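Local coordinates for nuclear transport factor 2 family protein (Rhodopseudomonas palustris, PDB 3DM8) that is of unknown function but belongs to the SnoaL-like branch of the NTF2 superfamily and has been put forward as a putative isomerase, at residues T27-P40 with G114-F126. Residues are numbered along the deposited sequence; the frame is centred on the assembly and turned at random.
With CE9 (dodecyl nona ethylene glycol ether), chain B.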
loop_
_atom_site.group_PDB
_atom_site.type_symbol
_atom_site.label_atom_id
_atom_site.label_comp_id
_atom_site.label_asym_id
_atom_site.label_seq_id
_atom_site.Cartn_x
_atom_site.Cartn_y
_atom_site.Cartn_z
ATOM N N THR A 27 4.858 14.141 -20.797
ATOM C CA THR A 27 5.531 15.367 -20.356
ATOM C C THR A 27 5.966 15.254 -18.907
ATOM O O THR A 27 7.027 15.733 -18.495
ATOM C CB THR A 27 4.617 16.589 -20.551
ATOM O OG1 THR A 27 4.418 16.735 -21.958
ATOM C CG2 THR A 27 5.229 17.827 -20.019
ATOM N N ILE A 28 5.107 14.618 -18.140
ATOM C CA ILE A 28 5.231 14.585 -16.678
ATOM C C ILE A 28 6.113 13.490 -16.165
ATOM O O ILE A 28 6.663 13.618 -15.101
ATOM C CB ILE A 28 3.851 14.558 -15.973
ATOM C CG1 ILE A 28 3.973 15.025 -14.510
ATOM C CG2 ILE A 28 3.216 13.207 -15.996
ATOM C CD1 ILE A 28 2.575 15.466 -13.875
ATOM N N ILE A 29 6.287 12.442 -16.943
ATOM C CA ILE A 29 7.150 11.326 -16.522
ATOM C C ILE A 29 8.626 11.675 -16.781
ATOM O O ILE A 29 8.992 12.058 -17.908
ATOM C CB ILE A 29 6.785 10.036 -17.277
ATOM C CG1 ILE A 29 5.369 9.542 -16.902
ATOM C CG2 ILE A 29 7.777 8.902 -16.933
ATOM C CD1 ILE A 29 5.142 9.481 -15.437
ATOM N N ASP A 30 9.486 11.623 -15.752
ATOM C CA ASP A 30 10.917 11.948 -15.935
ATOM C C ASP A 30 11.570 10.926 -16.832
ATOM O O ASP A 30 11.246 9.757 -16.769
ATOM C CB ASP A 30 11.671 11.911 -14.604
ATOM C CG ASP A 30 13.085 12.471 -14.695
ATOM O OD1 ASP A 30 13.255 13.719 -14.676
ATOM O OD2 ASP A 30 14.038 11.668 -14.704
ATOM N N ASP A 31 12.552 11.373 -17.618
ATOM C CA ASP A 31 13.190 10.475 -18.554
ATOM C C ASP A 31 13.791 9.271 -17.843
ATOM O O ASP A 31 13.880 8.157 -18.418
ATOM C CB ASP A 31 14.321 11.149 -19.339
ATOM C CG ASP A 31 13.843 12.068 -20.474
ATOM O OD1 ASP A 31 12.629 12.103 -20.785
ATOM O OD2 ASP A 31 14.734 12.731 -21.071
ATOM N N ASN A 32 14.189 9.469 -16.586
ATOM C CA ASN A 32 14.878 8.413 -15.827
ATOM C C ASN A 32 14.099 7.963 -14.642
ATOM O O ASN A 32 14.653 7.533 -13.645
ATOM C CB ASN A 32 16.275 8.854 -15.383
ATOM C CG ASN A 32 17.142 9.267 -16.563
ATOM O OD1 ASN A 32 17.555 10.457 -16.718
ATOM N ND2 ASN A 32 17.333 8.343 -17.449
ATOM N N ILE A 33 12.788 8.046 -14.758
ATOM C CA ILE A 33 11.914 7.580 -13.678
ATOM C C ILE A 33 12.294 6.188 -13.159
ATOM O O ILE A 33 12.623 5.249 -13.914
ATOM C CB ILE A 33 10.433 7.594 -14.090
ATOM C CG1 ILE A 33 9.511 7.257 -12.888
ATOM C CG2 ILE A 33 10.186 6.621 -15.292
ATOM C CD1 ILE A 33 8.068 7.622 -13.105
ATOM N N ASP A 34 12.200 6.067 -11.829
ATOM C CA ASP A 34 12.412 4.804 -11.107
ATOM C C ASP A 34 11.079 4.331 -10.580
ATOM O O ASP A 34 10.508 4.916 -9.693
ATOM C CB ASP A 34 13.388 5.058 -9.966
ATOM C CG ASP A 34 13.736 3.838 -9.163
ATOM O OD1 ASP A 34 12.944 2.884 -9.043
ATOM O OD2 ASP A 34 14.872 3.887 -8.594
ATOM N N TRP A 35 10.550 3.283 -11.222
ATOM C CA TRP A 35 9.147 2.862 -11.069
ATOM C C TRP A 35 8.986 1.425 -10.629
ATOM O O TRP A 35 9.750 0.517 -11.047
ATOM C CB TRP A 35 8.469 3.008 -12.452
ATOM C CG TRP A 35 7.084 2.459 -12.709
ATOM C CD1 TRP A 35 6.730 1.151 -12.965
ATOM C CD2 TRP A 35 5.914 3.230 -12.954
ATOM N NE1 TRP A 35 5.396 1.075 -13.262
ATOM C CE2 TRP A 35 4.874 2.345 -13.274
ATOM C CE3 TRP A 35 5.641 4.586 -12.926
ATOM C CZ2 TRP A 35 3.602 2.788 -13.567
ATOM C CZ3 TRP A 35 4.374 5.024 -13.145
ATOM C CH2 TRP A 35 3.353 4.153 -13.460
ATOM N N ALA A 36 7.993 1.186 -9.768
ATOM C CA ALA A 36 7.587 -0.231 -9.499
ATOM C C ALA A 36 6.178 -0.351 -9.041
ATOM O O ALA A 36 5.705 0.382 -8.169
ATOM C CB ALA A 36 8.565 -0.949 -8.469
ATOM N N ILE A 37 5.489 -1.336 -9.605
ATOM C CA ILE A 37 4.187 -1.719 -9.090
ATOM C C ILE A 37 4.291 -3.151 -8.677
ATOM O O ILE A 37 4.635 -3.969 -9.482
ATOM C CB ILE A 37 3.040 -1.613 -10.127
ATOM C CG1 ILE A 37 2.885 -0.221 -10.681
ATOM C CG2 ILE A 37 1.686 -2.078 -9.489
ATOM C CD1 ILE A 37 1.994 -0.233 -11.958
ATOM N N TYR A 38 4.021 -3.437 -7.411
ATOM C CA TYR A 38 4.255 -4.782 -6.890
ATOM C C TYR A 38 3.030 -5.643 -7.124
ATOM O O TYR A 38 2.006 -5.503 -6.482
ATOM C CB TYR A 38 4.634 -4.755 -5.399
ATOM C CG TYR A 38 5.933 -4.009 -5.188
ATOM C CD1 TYR A 38 5.931 -2.719 -4.681
ATOM C CD2 TYR A 38 7.150 -4.559 -5.564
ATOM C CE1 TYR A 38 7.067 -2.014 -4.515
ATOM C CE2 TYR A 38 8.331 -3.829 -5.392
ATOM C CZ TYR A 38 8.259 -2.542 -4.870
ATOM O OH TYR A 38 9.372 -1.752 -4.658
ATOM N N GLY A 39 3.178 -6.604 -8.026
ATOM C CA GLY A 39 2.102 -7.552 -8.256
ATOM C C GLY A 39 2.521 -8.651 -9.209
ATOM O O GLY A 39 3.645 -8.654 -9.694
ATOM N N PRO A 40 1.628 -9.596 -9.461
ATOM C CA PRO A 40 2.027 -10.847 -10.095
ATOM C C PRO A 40 2.123 -10.718 -11.587
ATOM O O PRO A 40 1.110 -10.660 -12.282
ATOM C CB PRO A 40 0.901 -11.817 -9.732
ATOM C CG PRO A 40 -0.225 -11.039 -9.366
ATOM C CD PRO A 40 0.258 -9.643 -8.944
ATOM N N GLY A 114 8.856 19.156 -11.348
ATOM C CA GLY A 114 7.462 19.000 -11.766
ATOM C C GLY A 114 7.271 17.721 -12.525
ATOM O O GLY A 114 6.228 17.473 -13.147
ATOM N N ARG A 115 8.298 16.893 -12.497
ATOM C CA ARG A 115 8.220 15.595 -13.180
ATOM C C ARG A 115 8.260 14.481 -12.150
ATOM O O ARG A 115 8.966 14.565 -11.155
ATOM C CB ARG A 115 9.379 15.434 -14.160
ATOM C CG ARG A 115 9.356 16.427 -15.308
ATOM C CD ARG A 115 10.382 16.029 -16.376
ATOM N NE ARG A 115 11.675 16.413 -15.870
ATOM C CZ ARG A 115 12.133 17.658 -15.954
ATOM N NH1 ARG A 115 11.393 18.591 -16.545
ATOM N NH2 ARG A 115 13.308 17.978 -15.435
ATOM N N LEU A 116 7.543 13.419 -12.457
ATOM C CA LEU A 116 7.528 12.185 -11.626
ATOM C C LEU A 116 8.829 11.430 -11.818
ATOM O O LEU A 116 9.137 10.962 -12.906
ATOM C CB LEU A 116 6.351 11.291 -11.996
ATOM C CG LEU A 116 6.150 10.014 -11.173
ATOM C CD1 LEU A 116 5.737 10.439 -9.729
ATOM C CD2 LEU A 116 5.151 9.111 -11.814
ATOM N N THR A 117 9.576 11.289 -10.730
ATOM C CA THR A 117 10.914 10.666 -10.733
ATOM C C THR A 117 10.969 9.314 -10.044
ATOM O O THR A 117 11.833 8.496 -10.297
ATOM C CB THR A 117 11.972 11.594 -10.114
ATOM O OG1 THR A 117 11.592 11.937 -8.767
ATOM C CG2 THR A 117 12.168 12.835 -10.998
ATOM N N ASN A 118 10.014 9.085 -9.182
ATOM C CA ASN A 118 9.926 7.833 -8.431
ATOM C C ASN A 118 8.460 7.508 -8.114
ATOM O O ASN A 118 7.702 8.352 -7.608
ATOM C CB ASN A 118 10.780 7.909 -7.155
ATOM C CG ASN A 118 11.060 6.531 -6.549
ATOM O OD1 ASN A 118 10.150 5.851 -6.076
ATOM N ND2 ASN A 118 12.304 6.100 -6.633
ATOM N N LEU A 119 8.081 6.259 -8.412
ATOM C CA LEU A 119 6.792 5.729 -8.037
ATOM C C LEU A 119 6.887 4.320 -7.523
ATOM O O LEU A 119 7.624 3.469 -8.081
ATOM C CB LEU A 119 5.821 5.804 -9.241
ATOM C CG LEU A 119 4.407 5.284 -9.036
ATOM C CD1 LEU A 119 3.399 6.102 -9.885
ATOM C CD2 LEU A 119 4.201 3.730 -9.337
ATOM N N ARG A 120 6.163 4.087 -6.433
ATOM C CA ARG A 120 6.022 2.761 -5.850
ATOM C C ARG A 120 4.565 2.556 -5.507
ATOM O O ARG A 120 3.911 3.430 -4.913
ATOM C CB ARG A 120 6.860 2.611 -4.579
ATOM C CG ARG A 120 8.373 2.615 -4.767
ATOM C CD ARG A 120 8.826 1.434 -5.595
ATOM N NE ARG A 120 10.274 1.310 -5.647
ATOM C CZ ARG A 120 11.028 1.901 -6.569
ATOM N NH1 ARG A 120 12.318 1.739 -6.579
ATOM N NH2 ARG A 120 10.463 2.619 -7.494
ATOM N N MET A 121 4.040 1.455 -5.982
ATOM C CA MET A 121 2.661 1.084 -5.730
ATOM C C MET A 121 2.534 -0.301 -5.166
ATOM O O MET A 121 3.077 -1.229 -5.691
ATOM C CB MET A 121 1.830 1.175 -7.002
ATOM C CG MET A 121 0.438 0.712 -6.758
ATOM S SD MET A 121 -0.614 0.665 -8.196
ATOM C CE MET A 121 -0.676 2.449 -8.269
ATOM N N VAL A 122 1.794 -0.388 -4.078
ATOM C CA VAL A 122 1.345 -1.643 -3.443
ATOM C C VAL A 122 -0.150 -1.715 -3.573
ATOM O O VAL A 122 -0.868 -0.783 -3.237
ATOM C CB VAL A 122 1.674 -1.648 -1.917
ATOM C CG1 VAL A 122 1.405 -3.039 -1.304
ATOM C CG2 VAL A 122 3.092 -1.274 -1.738
ATOM N N LEU A 123 -0.652 -2.855 -4.012
ATOM C CA LEU A 123 -2.083 -3.078 -3.979
ATOM C C LEU A 123 -2.502 -4.441 -3.502
ATOM O O LEU A 123 -1.672 -5.310 -3.235
ATOM C CB LEU A 123 -2.657 -2.892 -5.370
ATOM C CG LEU A 123 -2.114 -3.869 -6.380
ATOM C CD1 LEU A 123 -3.209 -4.194 -7.313
ATOM C CD2 LEU A 123 -0.927 -3.251 -7.101
ATOM N N ASP A 124 -3.796 -4.535 -3.241
ATOM C CA ASP A 124 -4.405 -5.787 -2.693
ATOM C C ASP A 124 -4.527 -6.753 -3.865
ATOM O O ASP A 124 -5.544 -6.872 -4.557
ATOM C CB ASP A 124 -5.718 -5.497 -1.917
ATOM C CG ASP A 124 -6.284 -6.757 -1.218
ATOM O OD1 ASP A 124 -5.791 -7.883 -1.493
ATOM O OD2 ASP A 124 -7.301 -6.654 -0.495
ATOM N N THR A 125 -3.406 -7.425 -4.070
ATOM C CA THR A 125 -3.160 -8.254 -5.231
ATOM C C THR A 125 -3.949 -9.567 -5.170
ATOM O O THR A 125 -4.360 -10.064 -6.189
ATOM C CB THR A 125 -1.666 -8.535 -5.438
ATOM O OG1 THR A 125 -1.094 -8.886 -4.171
ATOM C CG2 THR A 125 -0.972 -7.276 -6.068
ATOM N N PHE A 126 -4.185 -10.101 -3.979
ATOM C CA PHE A 126 -4.980 -11.319 -3.886
ATOM C C PHE A 126 -6.420 -11.020 -4.278
ATOM O O PHE A 126 -7.060 -11.751 -5.074
ATOM C CB PHE A 126 -4.863 -11.976 -2.490
ATOM C CG PHE A 126 -5.588 -13.304 -2.377
ATOM C CD1 PHE A 126 -4.956 -14.468 -2.744
ATOM C CD2 PHE A 126 -6.878 -13.370 -1.911
ATOM C CE1 PHE A 126 -5.613 -15.672 -2.669
ATOM C CE2 PHE A 126 -7.551 -14.565 -1.813
ATOM C CZ PHE A 126 -6.922 -15.720 -2.184
HETATM C C29 CE9 B . 19.725 -2.685 -10.257
HETATM C C30 CE9 B . 18.233 -2.390 -10.404
HETATM O O31 CE9 B . 18.005 -1.009 -10.131
HETATM C C32 CE9 B . 16.639 -0.625 -10.250
HETATM C C33 CE9 B . 16.521 0.837 -9.866
HETATM O O34 CE9 B . 17.266 1.609 -10.797
HETATM C C35 CE9 B . 18.104 2.544 -10.138
HETATM C C36 CE9 B . 18.320 3.744 -11.036
HETATM O O37 CE9 B . 19.572 3.580 -11.690
HETATM C C38 CE9 B . 20.662 3.631 -10.781
HETATM C C39 CE9 B . 21.578 2.445 -11.027
HETATM O OXT CE9 B . 22.910 2.949 -11.164
HETATM O O HOH W 1 13.119 15.840 -13.169
HETATM O O HOH W 2 14.664 8.760 -10.649
HETATM O O HOH W 3 1.130 -5.084 -4.067
#
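Strand 33-38 runs parallel to strand 115-123, their axes 28° apart, and backbone bonds from Asp34 N to Thr117 O through Tyr38 N to Met121 O zip them together; before the turn at Asp30-Ile33, Ile28 O and Asp30 N already bracket Leu116. On one face of the sheet, Leu119 lays CD2 over the six-membered ring of Trp35, 3.9 Å from its centroid, a CH-pi contact, while CD1 touches CZ3 at 3.6 Å. Leu116 CD2 touches both Ile29 CD1 and Ile33 CD1, and Ile37 CG2 rests on Met121 SD and Leu123 CD2. The opposite face carries an ion pair. Arg120, bent at CB-CG (chi2 -63°), doubles back across Ala36 CB, so that both NH1 (2.8 Å) and NH2 (2.9 Å) grip the single oxygen Asp34 OD1 from the same side of the carboxylate plane. NH2 also donates to its neighbour's carbonyl, Leu119 O, at 3.0 Å. A leucine in place of Arg120 would probably leave the Asp34 carboxylate without its countercharge and free to turn, and Leu119 O with Ala36 N but not its second donor. Near the start of strand 115-123, Arg115 NE forms a salt bridge to Asp30 OD1 through a weak hydrogen bond (3.3 Å), and a water bridges the same two atoms. The contact thus joins neighbouring strands of the curved NTF2-like sheet, with an apolar side packed against helices 5-19 and 53-66 and a face that carries the Asp34-Arg120 ion pair, where the bond to Leu119 O ties the guanidinium to its own strand and fixes its rotation.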